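PDB 3WL4: uncharacterized protein from Pyrococcus furiosus, which probably acts as a metal-dependent deacetylase of N-acetylglucosamine-type sugars, like its relatives in the GlcNAc-PI de-N-acetylase family. Local coordinates for residues V62-M67 with L99-I104; L86-E91 with H215-T220; Y190-P195 with M236-K241. All coordinates share one frame; numbering follows the deposited sequence.

Interaction 1 (V62-M67 with L99-I104); sequences VIYICM and LGVRKI. With HE2 (hexan-1-ol), chain O.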
loop_
_atom_site.group_PDB
_atom_site.type_symbol
_atom_site.label_atom_id
_atom_site.label_comp_id
_atom_site.label_asym_id
_atom_site.label_seq_id
_atom_site.Cartn_x
_atom_site.Cartn_y
_atom_site.Cartn_z
ATOM N N VAL A 62 -33.835 12.461 0.369
ATOM C CA VAL A 62 -32.585 12.258 1.185
ATOM C C VAL A 62 -32.178 10.868 0.890
ATOM O O VAL A 62 -32.874 9.823 0.984
ATOM C CB VAL A 62 -32.888 12.385 2.667
ATOM C CG1 VAL A 62 -31.561 12.004 3.428
ATOM C CG2 VAL A 62 -33.410 13.796 3.031
ATOM N N ILE A 63 -30.852 10.729 0.437
ATOM C CA ILE A 63 -30.219 9.441 0.116
ATOM C C ILE A 63 -28.975 9.268 1.032
ATOM O O ILE A 63 -28.305 10.268 1.253
ATOM C CB ILE A 63 -29.723 9.535 -1.387
ATOM C CG1 ILE A 63 -31.009 9.588 -2.308
ATOM C CG2 ILE A 63 -28.947 8.272 -1.691
ATOM C CD1 ILE A 63 -30.521 10.102 -3.710
ATOM N N TYR A 64 -28.827 8.069 1.512
ATOM C CA TYR A 64 -27.587 7.821 2.359
ATOM C C TYR A 64 -26.521 7.134 1.471
ATOM O O TYR A 64 -26.818 6.336 0.562
ATOM C CB TYR A 64 -27.869 6.818 3.417
ATOM C CG TYR A 64 -28.738 7.311 4.572
ATOM C CD1 TYR A 64 -29.216 8.608 4.622
ATOM C CD2 TYR A 64 -28.981 6.369 5.565
ATOM C CE1 TYR A 64 -30.020 9.010 5.797
ATOM C CE2 TYR A 64 -29.710 6.762 6.732
ATOM C CZ TYR A 64 -30.161 8.033 6.759
ATOM O OH TYR A 64 -30.920 8.405 7.887
ATOM N N ILE A 65 -25.255 7.481 1.820
ATOM C CA ILE A 65 -24.122 6.584 1.452
ATOM C C ILE A 65 -23.534 6.101 2.781
ATOM O O ILE A 65 -23.182 7.027 3.586
ATOM C CB ILE A 65 -23.040 7.332 0.638
ATOM C CG1 ILE A 65 -23.621 7.774 -0.713
ATOM C CG2 ILE A 65 -21.890 6.312 0.346
ATOM C CD1 ILE A 65 -22.607 8.686 -1.508
ATOM N N CYS A 66 -23.462 4.813 3.002
ATOM C CA CYS A 66 -22.824 4.279 4.252
ATOM C C CYS A 66 -21.508 3.689 3.823
ATOM O O CYS A 66 -21.449 2.818 3.025
ATOM C CB CYS A 66 -23.784 3.291 4.869
ATOM S SG CYS A 66 -23.217 2.826 6.530
HETATM N N MSE A 67 -20.457 4.229 4.455
HETATM C CA MSE A 67 -19.118 3.819 3.954
HETATM C C MSE A 67 -18.697 2.473 4.372
HETATM O O MSE A 67 -18.028 1.796 3.595
HETATM C CB MSE A 67 -18.091 4.765 4.652
HETATM C CG MSE A 67 -18.307 6.277 4.452
HETATM SE SE MSE A 67 -18.326 6.836 2.566
HETATM C CE MSE A 67 -16.496 6.508 2.104
ATOM N N LEU A 99 -37.237 8.042 9.196
ATOM C CA LEU A 99 -36.837 9.385 8.858
ATOM C C LEU A 99 -37.191 9.860 7.446
ATOM O O LEU A 99 -36.837 11.000 7.062
ATOM C CB LEU A 99 -35.252 9.498 9.050
ATOM C CG LEU A 99 -34.852 9.195 10.489
ATOM C CD1 LEU A 99 -33.287 9.301 10.603
ATOM C CD2 LEU A 99 -35.449 10.217 11.479
ATOM N N GLY A 100 -37.880 8.986 6.653
ATOM C CA GLY A 100 -38.305 9.448 5.336
ATOM C C GLY A 100 -37.251 9.179 4.254
ATOM O O GLY A 100 -37.415 9.604 3.143
ATOM N N VAL A 101 -36.238 8.355 4.632
ATOM C CA VAL A 101 -35.168 8.108 3.597
ATOM C C VAL A 101 -35.595 6.805 2.856
ATOM O O VAL A 101 -35.846 5.722 3.477
ATOM C CB VAL A 101 -33.832 7.939 4.411
ATOM C CG1 VAL A 101 -32.649 7.376 3.437
ATOM C CG2 VAL A 101 -33.462 9.186 5.050
ATOM N N ARG A 102 -35.444 6.845 1.529
ATOM C CA ARG A 102 -35.846 5.686 0.747
ATOM C C ARG A 102 -34.721 5.072 -0.053
ATOM O O ARG A 102 -34.982 4.069 -0.697
ATOM C CB ARG A 102 -36.923 6.102 -0.312
ATOM C CG ARG A 102 -38.208 6.732 0.438
ATOM C CD ARG A 102 -39.353 7.378 -0.420
ATOM N NE ARG A 102 -38.986 8.277 -1.543
ATOM C CZ ARG A 102 -38.340 9.480 -1.549
ATOM N NH1 ARG A 102 -37.786 10.062 -0.465
ATOM N NH2 ARG A 102 -38.189 10.104 -2.735
ATOM N N LYS A 103 -33.466 5.572 0.062
ATOM C CA LYS A 103 -32.415 4.893 -0.749
ATOM C C LYS A 103 -31.080 4.970 0.049
ATOM O O LYS A 103 -30.757 6.060 0.598
ATOM C CB LYS A 103 -32.243 5.569 -2.084
ATOM C CG LYS A 103 -31.178 4.929 -2.973
ATOM C CD LYS A 103 -31.070 5.661 -4.361
ATOM C CE LYS A 103 -32.273 5.803 -5.263
ATOM N NZ LYS A 103 -31.676 6.247 -6.705
ATOM N N ILE A 104 -30.437 3.812 0.094
ATOM C CA ILE A 104 -29.132 3.733 0.836
ATOM C C ILE A 104 -28.173 3.045 -0.155
ATOM O O ILE A 104 -28.424 1.930 -0.629
ATOM C CB ILE A 104 -29.256 2.878 2.098
ATOM C CG1 ILE A 104 -30.265 3.560 3.079
ATOM C CG2 ILE A 104 -27.802 2.816 2.726
ATOM C CD1 ILE A 104 -30.620 2.572 4.207
HETATM C CAA HE2 O . -35.954 1.662 4.318
HETATM C CAC HE2 O . -34.778 2.311 3.355
HETATM C CAE HE2 O . -34.526 1.315 2.176
HETATM C CAG HE2 O . -33.084 1.298 1.627
HETATM C CAF HE2 O . -33.039 0.416 0.398
HETATM C CAD HE2 O . -31.704 0.638 -0.239
HETATM O OAB HE2 O . -31.697 1.586 -1.271
HETATM O O HOH W 1 -36.380 11.668 1.564
HETATM O O HOH W 2 -34.945 8.876 -0.269
#

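Interaction 2 (L86-E91 with H215-T220); sequences LIRRRE and HRSQFT. With TAM (tris(hydroxyethyl)aminomethane), chain K.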
loop_
_atom_site.group_PDB
_atom_site.type_symbol
_atom_site.label_atom_id
_atom_site.label_comp_id
_atom_site.label_asym_id
_atom_site.label_seq_id
_atom_site.Cartn_x
_atom_site.Cartn_y
_atom_site.Cartn_z
ATOM N N LEU A 86 -25.166 -8.035 8.678
ATOM C CA LEU A 86 -26.500 -8.242 8.109
ATOM C C LEU A 86 -27.613 -7.649 9.009
ATOM O O LEU A 86 -28.551 -7.036 8.501
ATOM C CB LEU A 86 -26.617 -9.775 7.997
ATOM C CG LEU A 86 -27.965 -10.214 7.476
ATOM C CD1 LEU A 86 -28.224 -9.794 6.052
ATOM C CD2 LEU A 86 -27.994 -11.755 7.557
ATOM N N ILE A 87 -27.402 -7.877 10.324
ATOM C CA ILE A 87 -28.340 -7.254 11.284
ATOM C C ILE A 87 -28.407 -5.771 11.124
ATOM O O ILE A 87 -29.467 -5.109 11.094
ATOM C CB ILE A 87 -27.954 -7.655 12.717
ATOM C CG1 ILE A 87 -28.317 -9.131 12.944
ATOM C CG2 ILE A 87 -28.631 -6.715 13.792
ATOM C CD1 ILE A 87 -27.622 -9.695 14.128
ATOM N N ARG A 88 -27.232 -5.106 11.025
ATOM C CA ARG A 88 -27.238 -3.669 10.923
ATOM C C ARG A 88 -27.822 -3.058 9.662
ATOM O O ARG A 88 -28.309 -1.930 9.650
ATOM C CB ARG A 88 -25.771 -3.157 11.190
ATOM C CG ARG A 88 -25.322 -3.524 12.638
ATOM C CD ARG A 88 -23.904 -2.920 12.980
ATOM N NE ARG A 88 -24.072 -1.476 13.106
ATOM C CZ ARG A 88 -23.060 -0.697 13.563
ATOM N NH1 ARG A 88 -21.877 -1.329 13.844
ATOM N NH2 ARG A 88 -23.164 0.664 13.722
ATOM N N ARG A 89 -27.698 -3.822 8.551
ATOM C CA ARG A 89 -28.382 -3.391 7.330
ATOM C C ARG A 89 -29.900 -3.305 7.564
ATOM O O ARG A 89 -30.477 -2.288 7.192
ATOM C CB ARG A 89 -28.028 -4.418 6.220
ATOM C CG ARG A 89 -28.778 -3.806 4.958
ATOM C CD ARG A 89 -28.702 -4.909 3.865
ATOM N NE ARG A 89 -27.230 -5.059 3.662
ATOM C CZ ARG A 89 -26.573 -4.820 2.521
ATOM N NH1 ARG A 89 -25.240 -4.905 2.561
ATOM N NH2 ARG A 89 -27.273 -4.524 1.395
ATOM N N ARG A 90 -30.446 -4.317 8.200
ATOM C CA ARG A 90 -31.901 -4.231 8.485
ATOM C C ARG A 90 -32.242 -3.131 9.467
ATOM O O ARG A 90 -33.253 -2.447 9.300
ATOM C CB ARG A 90 -32.349 -5.570 9.038
ATOM C CG ARG A 90 -32.037 -6.688 8.009
ATOM C CD ARG A 90 -32.227 -8.097 8.561
ATOM N NE ARG A 90 -32.113 -9.203 7.559
ATOM C CZ ARG A 90 -32.096 -10.492 7.921
ATOM N NH1 ARG A 90 -32.161 -10.813 9.230
ATOM N NH2 ARG A 90 -31.984 -11.442 6.991
ATOM N N GLU A 91 -31.350 -2.929 10.475
ATOM C CA GLU A 91 -31.624 -1.832 11.449
ATOM C C GLU A 91 -31.620 -0.517 10.760
ATOM O O GLU A 91 -32.439 0.385 10.988
ATOM C CB GLU A 91 -30.529 -1.810 12.527
ATOM C CG GLU A 91 -30.713 -2.990 13.474
ATOM C CD GLU A 91 -29.668 -3.234 14.475
ATOM O OE1 GLU A 91 -28.544 -2.644 14.420
ATOM O OE2 GLU A 91 -29.894 -4.079 15.427
ATOM N N HIS A 215 -31.410 0.990 15.843
ATOM C CA HIS A 215 -30.145 0.239 15.728
ATOM C C HIS A 215 -29.935 -0.489 17.028
ATOM O O HIS A 215 -29.029 -0.163 17.861
ATOM C CB HIS A 215 -29.003 1.328 15.466
ATOM C CG HIS A 215 -29.165 1.949 14.145
ATOM N ND1 HIS A 215 -28.499 1.468 13.021
ATOM C CD2 HIS A 215 -29.866 3.028 13.744
ATOM C CE1 HIS A 215 -28.840 2.207 11.996
ATOM N NE2 HIS A 215 -29.692 3.166 12.368
ATOM N N ARG A 216 -30.779 -1.509 17.223
ATOM C CA ARG A 216 -30.831 -2.165 18.532
ATOM C C ARG A 216 -29.542 -2.848 18.903
ATOM O O ARG A 216 -29.161 -2.933 20.094
ATOM C CB ARG A 216 -31.905 -3.264 18.442
ATOM C CG ARG A 216 -33.309 -2.732 18.247
ATOM C CD ARG A 216 -34.310 -3.951 17.934
ATOM N NE ARG A 216 -35.651 -3.609 18.373
ATOM C CZ ARG A 216 -36.543 -2.943 17.631
ATOM N NH1 ARG A 216 -37.747 -2.673 18.141
ATOM N NH2 ARG A 216 -36.240 -2.533 16.385
ATOM N N SER A 217 -28.781 -3.386 17.900
ATOM C CA SER A 217 -27.536 -4.084 18.190
ATOM C C SER A 217 -26.489 -3.123 18.855
ATOM O O SER A 217 -25.586 -3.639 19.537
ATOM C CB SER A 217 -26.921 -4.670 16.847
ATOM O OG SER A 217 -26.566 -3.570 16.008
ATOM N N GLN A 218 -26.639 -1.841 18.590
ATOM C CA GLN A 218 -25.672 -0.885 19.138
ATOM C C GLN A 218 -26.138 -0.304 20.451
ATOM O O GLN A 218 -25.338 0.153 21.224
ATOM C CB GLN A 218 -25.394 0.249 18.147
ATOM C CG GLN A 218 -24.895 -0.323 16.748
ATOM C CD GLN A 218 -23.781 -1.266 16.876
ATOM O OE1 GLN A 218 -23.879 -2.503 16.665
ATOM N NE2 GLN A 218 -22.690 -0.752 17.367
ATOM N N PHE A 219 -27.416 -0.259 20.545
ATOM C CA PHE A 219 -28.043 0.559 21.745
ATOM C C PHE A 219 -28.883 -0.358 22.585
ATOM O O PHE A 219 -30.140 -0.368 22.467
ATOM C CB PHE A 219 -28.809 1.737 21.178
ATOM C CG PHE A 219 -27.890 2.747 20.520
ATOM C CD1 PHE A 219 -26.957 3.421 21.324
ATOM C CD2 PHE A 219 -27.893 2.859 19.167
ATOM C CE1 PHE A 219 -26.032 4.326 20.795
ATOM C CE2 PHE A 219 -26.938 3.768 18.544
ATOM C CZ PHE A 219 -25.987 4.470 19.340
ATOM N N THR A 220 -28.212 -1.252 23.261
ATOM C CA THR A 220 -28.893 -2.039 24.260
ATOM C C THR A 220 -29.295 -1.123 25.396
ATOM O O THR A 220 -28.915 0.018 25.467
ATOM C CB THR A 220 -27.908 -3.023 24.924
ATOM O OG1 THR A 220 -26.809 -2.305 25.568
ATOM C CG2 THR A 220 -27.348 -4.073 23.913
HETATM C C TAM K . -21.378 5.109 16.469
HETATM C C1 TAM K . -20.237 4.256 16.910
HETATM C C2 TAM K . -21.352 6.578 16.582
HETATM C C3 TAM K . -22.621 4.680 17.141
HETATM C C4 TAM K . -19.115 5.180 17.062
HETATM C C5 TAM K . -20.014 6.908 15.858
HETATM C C6 TAM K . -22.932 3.286 16.958
HETATM N N TAM K . -21.425 4.824 14.890
HETATM O O4 TAM K . -18.656 4.950 15.603
HETATM O O5 TAM K . -20.360 8.117 15.695
HETATM O O6 TAM K . -22.020 2.153 17.283
HETATM O O HOH W 3 -26.697 -0.652 13.399
#

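Interaction 3 (Y190-P195 with M236-K241); sequences YYTHKP and MFYGEK. With CA (calcium ion), chain E; TAM (tris(hydroxyethyl)aminomethane), chain K.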
loop_
_atom_site.group_PDB
_atom_site.type_symbol
_atom_site.label_atom_id
_atom_site.label_comp_id
_atom_site.label_asym_id
_atom_site.label_seq_id
_atom_site.Cartn_x
_atom_site.Cartn_y
_atom_site.Cartn_z
ATOM N N TYR A 190 -21.612 17.710 9.668
ATOM C CA TYR A 190 -22.235 17.445 11.021
ATOM C C TYR A 190 -21.195 16.880 11.943
ATOM O O TYR A 190 -20.007 16.774 11.573
ATOM C CB TYR A 190 -23.484 16.562 10.890
ATOM C CG TYR A 190 -23.313 15.185 10.334
ATOM C CD1 TYR A 190 -23.313 14.934 8.915
ATOM C CD2 TYR A 190 -23.060 14.132 11.219
ATOM C CE1 TYR A 190 -23.211 13.637 8.487
ATOM C CE2 TYR A 190 -22.917 12.828 10.767
ATOM C CZ TYR A 190 -22.983 12.565 9.387
ATOM O OH TYR A 190 -22.885 11.259 8.935
ATOM N N TYR A 191 -21.552 16.516 13.193
ATOM C CA TYR A 191 -20.540 16.135 14.156
ATOM C C TYR A 191 -19.460 17.169 14.295
ATOM O O TYR A 191 -18.236 16.840 14.189
ATOM C CB TYR A 191 -19.955 14.710 13.934
ATOM C CG TYR A 191 -20.813 13.467 14.074
ATOM C CD1 TYR A 191 -21.764 13.352 15.105
ATOM C CD2 TYR A 191 -20.563 12.352 13.265
ATOM C CE1 TYR A 191 -22.425 12.197 15.313
ATOM C CE2 TYR A 191 -21.297 11.132 13.454
ATOM C CZ TYR A 191 -22.215 11.110 14.518
ATOM O OH TYR A 191 -22.786 9.920 14.753
ATOM N N THR A 192 -19.887 18.429 14.500
ATOM C CA THR A 192 -18.930 19.551 14.458
ATOM C C THR A 192 -18.852 20.313 15.738
ATOM O O THR A 192 -19.898 20.547 16.422
ATOM C CB THR A 192 -19.265 20.464 13.241
ATOM O OG1 THR A 192 -18.238 21.483 13.187
ATOM C CG2 THR A 192 -20.632 21.186 13.417
ATOM N N HIS A 193 -17.653 20.721 16.123
ATOM C CA HIS A 193 -17.445 21.654 17.263
ATOM C C HIS A 193 -17.605 23.108 16.813
ATOM O O HIS A 193 -17.654 23.993 17.731
ATOM C CB HIS A 193 -16.057 21.333 17.864
ATOM C CG HIS A 193 -15.407 22.335 18.782
ATOM N ND1 HIS A 193 -14.226 22.992 18.530
ATOM C CD2 HIS A 193 -15.799 22.681 20.062
ATOM C CE1 HIS A 193 -13.926 23.731 19.596
ATOM N NE2 HIS A 193 -14.873 23.591 20.525
ATOM N N LYS A 194 -17.637 23.370 15.491
ATOM C CA LYS A 194 -17.661 24.778 15.042
ATOM C C LYS A 194 -18.859 24.933 14.129
ATOM O O LYS A 194 -18.764 25.340 12.940
ATOM C CB LYS A 194 -16.321 25.142 14.316
ATOM C CG LYS A 194 -15.131 25.239 15.294
ATOM C CD LYS A 194 -15.244 26.454 16.244
ATOM C CE LYS A 194 -13.961 26.576 17.103
ATOM N NZ LYS A 194 -14.250 27.761 17.947
ATOM N N PRO A 195 -20.085 24.692 14.637
ATOM C CA PRO A 195 -21.214 24.885 13.754
ATOM C C PRO A 195 -21.451 26.397 13.477
ATOM O O PRO A 195 -21.153 27.203 14.377
ATOM C CB PRO A 195 -22.442 24.339 14.610
ATOM C CG PRO A 195 -21.962 24.649 16.037
ATOM C CD PRO A 195 -20.411 24.349 16.067
HETATM N N MSE A 236 -28.422 19.814 23.364
HETATM C CA MSE A 236 -28.504 21.063 24.163
HETATM C C MSE A 236 -27.339 21.964 23.805
HETATM O O MSE A 236 -27.469 23.168 23.708
HETATM C CB MSE A 236 -28.605 20.772 25.670
HETATM C CG MSE A 236 -29.877 20.038 25.851
HETATM SE SE MSE A 236 -29.945 19.469 27.826
HETATM C CE MSE A 236 -30.180 21.201 28.401
ATOM N N PHE A 237 -26.156 21.372 23.640
ATOM C CA PHE A 237 -25.032 22.171 23.203
ATOM C C PHE A 237 -25.347 22.977 21.924
ATOM O O PHE A 237 -25.055 24.160 21.866
ATOM C CB PHE A 237 -23.833 21.183 22.943
ATOM C CG PHE A 237 -22.588 21.822 22.328
ATOM C CD1 PHE A 237 -21.682 22.498 23.130
ATOM C CD2 PHE A 237 -22.334 21.679 20.975
ATOM C CE1 PHE A 237 -20.500 23.017 22.544
ATOM C CE2 PHE A 237 -21.221 22.255 20.377
ATOM C CZ PHE A 237 -20.234 22.876 21.204
ATOM N N TYR A 238 -25.941 22.331 20.934
ATOM C CA TYR A 238 -26.293 23.028 19.690
ATOM C C TYR A 238 -27.494 23.946 19.881
ATOM O O TYR A 238 -27.479 25.133 19.437
ATOM C CB TYR A 238 -26.568 22.025 18.559
ATOM C CG TYR A 238 -25.324 21.265 18.122
ATOM C CD1 TYR A 238 -24.209 21.957 17.720
ATOM C CD2 TYR A 238 -25.381 19.907 18.133
ATOM C CE1 TYR A 238 -23.036 21.202 17.329
ATOM C CE2 TYR A 238 -24.253 19.151 17.705
ATOM C CZ TYR A 238 -23.172 19.877 17.272
ATOM O OH TYR A 238 -22.027 19.092 16.886
ATOM N N GLY A 239 -28.527 23.389 20.539
ATOM C CA GLY A 239 -29.755 24.304 20.635
ATOM C C GLY A 239 -29.479 25.596 21.448
ATOM O O GLY A 239 -30.034 26.652 21.041
ATOM N N GLU A 240 -28.636 25.531 22.476
ATOM C CA GLU A 240 -28.405 26.745 23.320
ATOM C C GLU A 240 -27.810 27.848 22.473
ATOM O O GLU A 240 -28.113 29.048 22.707
ATOM C CB GLU A 240 -27.580 26.377 24.461
ATOM C CG GLU A 240 -27.573 27.441 25.565
ATOM C CD GLU A 240 -26.983 26.872 26.861
ATOM O OE1 GLU A 240 -27.689 26.049 27.518
ATOM O OE2 GLU A 240 -25.829 27.206 27.205
ATOM N N LYS A 241 -27.115 27.507 21.358
ATOM C CA LYS A 241 -26.450 28.540 20.522
ATOM C C LYS A 241 -27.508 29.402 19.820
ATOM O O LYS A 241 -27.186 30.465 19.360
ATOM C CB LYS A 241 -25.505 27.853 19.474
ATOM C CG LYS A 241 -24.354 27.175 20.182
ATOM C CD LYS A 241 -23.331 26.594 19.110
ATOM C CE LYS A 241 -22.338 25.733 19.928
ATOM N NZ LYS A 241 -21.640 26.484 21.049
HETATM CA CA CA E . -14.885 24.292 22.762
HETATM C C TAM K . -21.378 5.109 16.469
HETATM C C1 TAM K . -20.237 4.256 16.910
HETATM C C2 TAM K . -21.352 6.578 16.582
HETATM C C3 TAM K . -22.621 4.680 17.141
HETATM C C4 TAM K . -19.115 5.180 17.062
HETATM C C5 TAM K . -20.014 6.908 15.858
HETATM C C6 TAM K . -22.932 3.286 16.958
HETATM N N TAM K . -21.425 4.824 14.890
HETATM O O4 TAM K . -18.656 4.950 15.603
HETATM O O5 TAM K . -20.360 8.117 15.695
HETATM O O6 TAM K . -22.020 2.153 17.283
HETATM O O HOH W 4 -14.240 26.167 23.879
HETATM O O HOH W 5 -13.356 25.140 21.268
HETATM O O HOH W 6 -17.186 23.861 23.369
#

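Interaction 1 (V62-M67 with L99-I104)
V101 CG1 lies over one face of the Y64 ring, 3.9 Å from its centroid and 14° off the normal, a CH-pi contact displaced toward the rim. The other branch, V101 CG2, presses on Y64 CE1 at 3.5 Å and also meets V62 CG1 at 3.8 Å, so this one valine fills the angle between two residues of the neighbouring strand. With Y64 CG anti to its carbonyl carbon (chi1 -73°), the ring runs out past V101 until OH touches L99 CD1 at 3.7 Å, the two side chains crossing at about a right angle. I104 instead runs alongside Y64 and points the same way, CG1 4.0 Å from Y64 CD2. I52 of helix 43-57 touches Y64, L99 and V101 and closes this apolar group. I63 and K103 face the other side of the sheet, where K103 NZ makes a salt bridge to E131. The backbones are joined by a nearly straight bond, Y64 N to K103 O (2.9 Å, 168°), with the donor in the carbonyl plane. Farther back the chains part and water takes over: one molecule links V62 N with G100 O, another V62 O with R102 N. On the outer edge of the strand, I104 N donates to OAB of a bound hexan-1-ol at 2.9 Å. G100, with positive phi, ends helix 81-99 in a Schellman motif and turns the chain into the next strand. Strand 61-68, this helix and parallel strand 103-109 form a beta-alpha-beta crossover at one margin of the Rossmann-like sheet.

Interaction 2 (L86-E91 with H215-T220)
The carboxylate of E91, on the crossover helix 81-99, grips the turn at S217 in the loop between helices 205-213 and 221-240. Two bonds do this: S217 OG donates to the syn lone pair of E91 OE1 at 2.7 Å, and S217 N reaches E91 OE2 at 2.8 Å, on its syn side but 33° out of the carboxylate plane. S217 OG stands between its own backbone N and carbonyl carbon (chi1 65°), which lets hydroxyl and amide address both oxygens of one carboxylate. E91 OE1 takes a second bond, from a water that also accepts from R88 NE and lies in the ring plane of H215, 2.8 Å from H215 ND1. The backbone of E91 passes over one face of that imidazole.

R88 bends at chi3 and lays its guanidinium flat on the Q218 side-chain amide: the planes are 2° apart, with Q218 CD 3.4 Å above the guanidinium centre. The stack is set beside the HPDD sequence 40-43, which in this family carries metal ligands. R88 NH2 is bonded to P41 O and R88 NH1 to G70 O; these two bonds fix the rotation of the guanidinium, the nearest atoms of the R88 side chain and a bound cadmium ion being about 6 Å apart. Q218 in turn borders a tris(hydroxyethyl)aminomethane molecule that is hydrogen-bonded to D43.

Toward the outside, I87 CG2 touches S217 CB at 4.1 Å. R216 turns its guanidinium away from the turn to a salt bridge with E94, one turn further along the same helix.

Interaction 3 (Y190-P195 with M236-K241)
The loop 190-195 passes the last turn of helix 221-240 with no backbone pairing, the nearest CA atoms, P195 and Y238, standing 8.0 Å apart, so side chains span the gap. Y238 does most of this. Its OH donates to T192 O at 2.6 Å, the C=O...donor angle being 131° and the donor tilted 27° from the carbonyl plane; T192 O in turn lies in the plane of the phenol ring, at its edge. P195 comes to the same edge, CG 3.8 Å from Y238 CE1, and also meets K241 CD at 3.9 Å, crossing the lysine chain at about a right angle. Within the helix end the aromatic groups interlock: F237 CD2 rests over a face of the Y238 ring, Y238 CE1 lies in the plane of F237 at its edge, and K241 CE sits 3.7 Å above the F237 ring.

T192 is held from its other end as well. Its OG1 accepts from K194 N at 3.0 Å, an ST turn, and is hydrogen-bonded to D140. H193, with CG anti to the backbone N (chi1 164°), carries its imidazole past the F237 ring to a calcium ion, which H193 NE2 binds at 2.3 Å. Three waters and D265 of the third subunit also bind this ion, tying the loop to a neighbouring chain.

At the inner end, Y190 CD2 covers one face of the Y191 ring, while Y191 OH is hydrogen-bonded to D43 and lies near the bound tris(hydroxyethyl)aminomethane. The loop follows the C-terminal end of edge strand 186-190 and joins the ligand pocket there to a subunit interface.

In the fold
Interaction 1 closes the beta-alpha-beta unit of strand 61-68, helix 81-99 and strand 103-109. Interaction 2, its centre about 16 Å from that of interaction 1, ties the helix of that unit to the loop before helix 221-240. Interaction 3 lies at the far end of helix 221-240, across the chain's centre from interaction 1, their centres about 23 Å apart. Along the sequence the segments of interactions 1 and 2 alternate, as do those of 2 and 3, while 1 is complete before 3 begins. The centres of interactions 2 and 3 are about 26 Å apart, yet both reach the same tris(hydroxyethyl)aminomethane, so the C-terminal part of the chain and the parallel sheet domain border the probable active-site pocket.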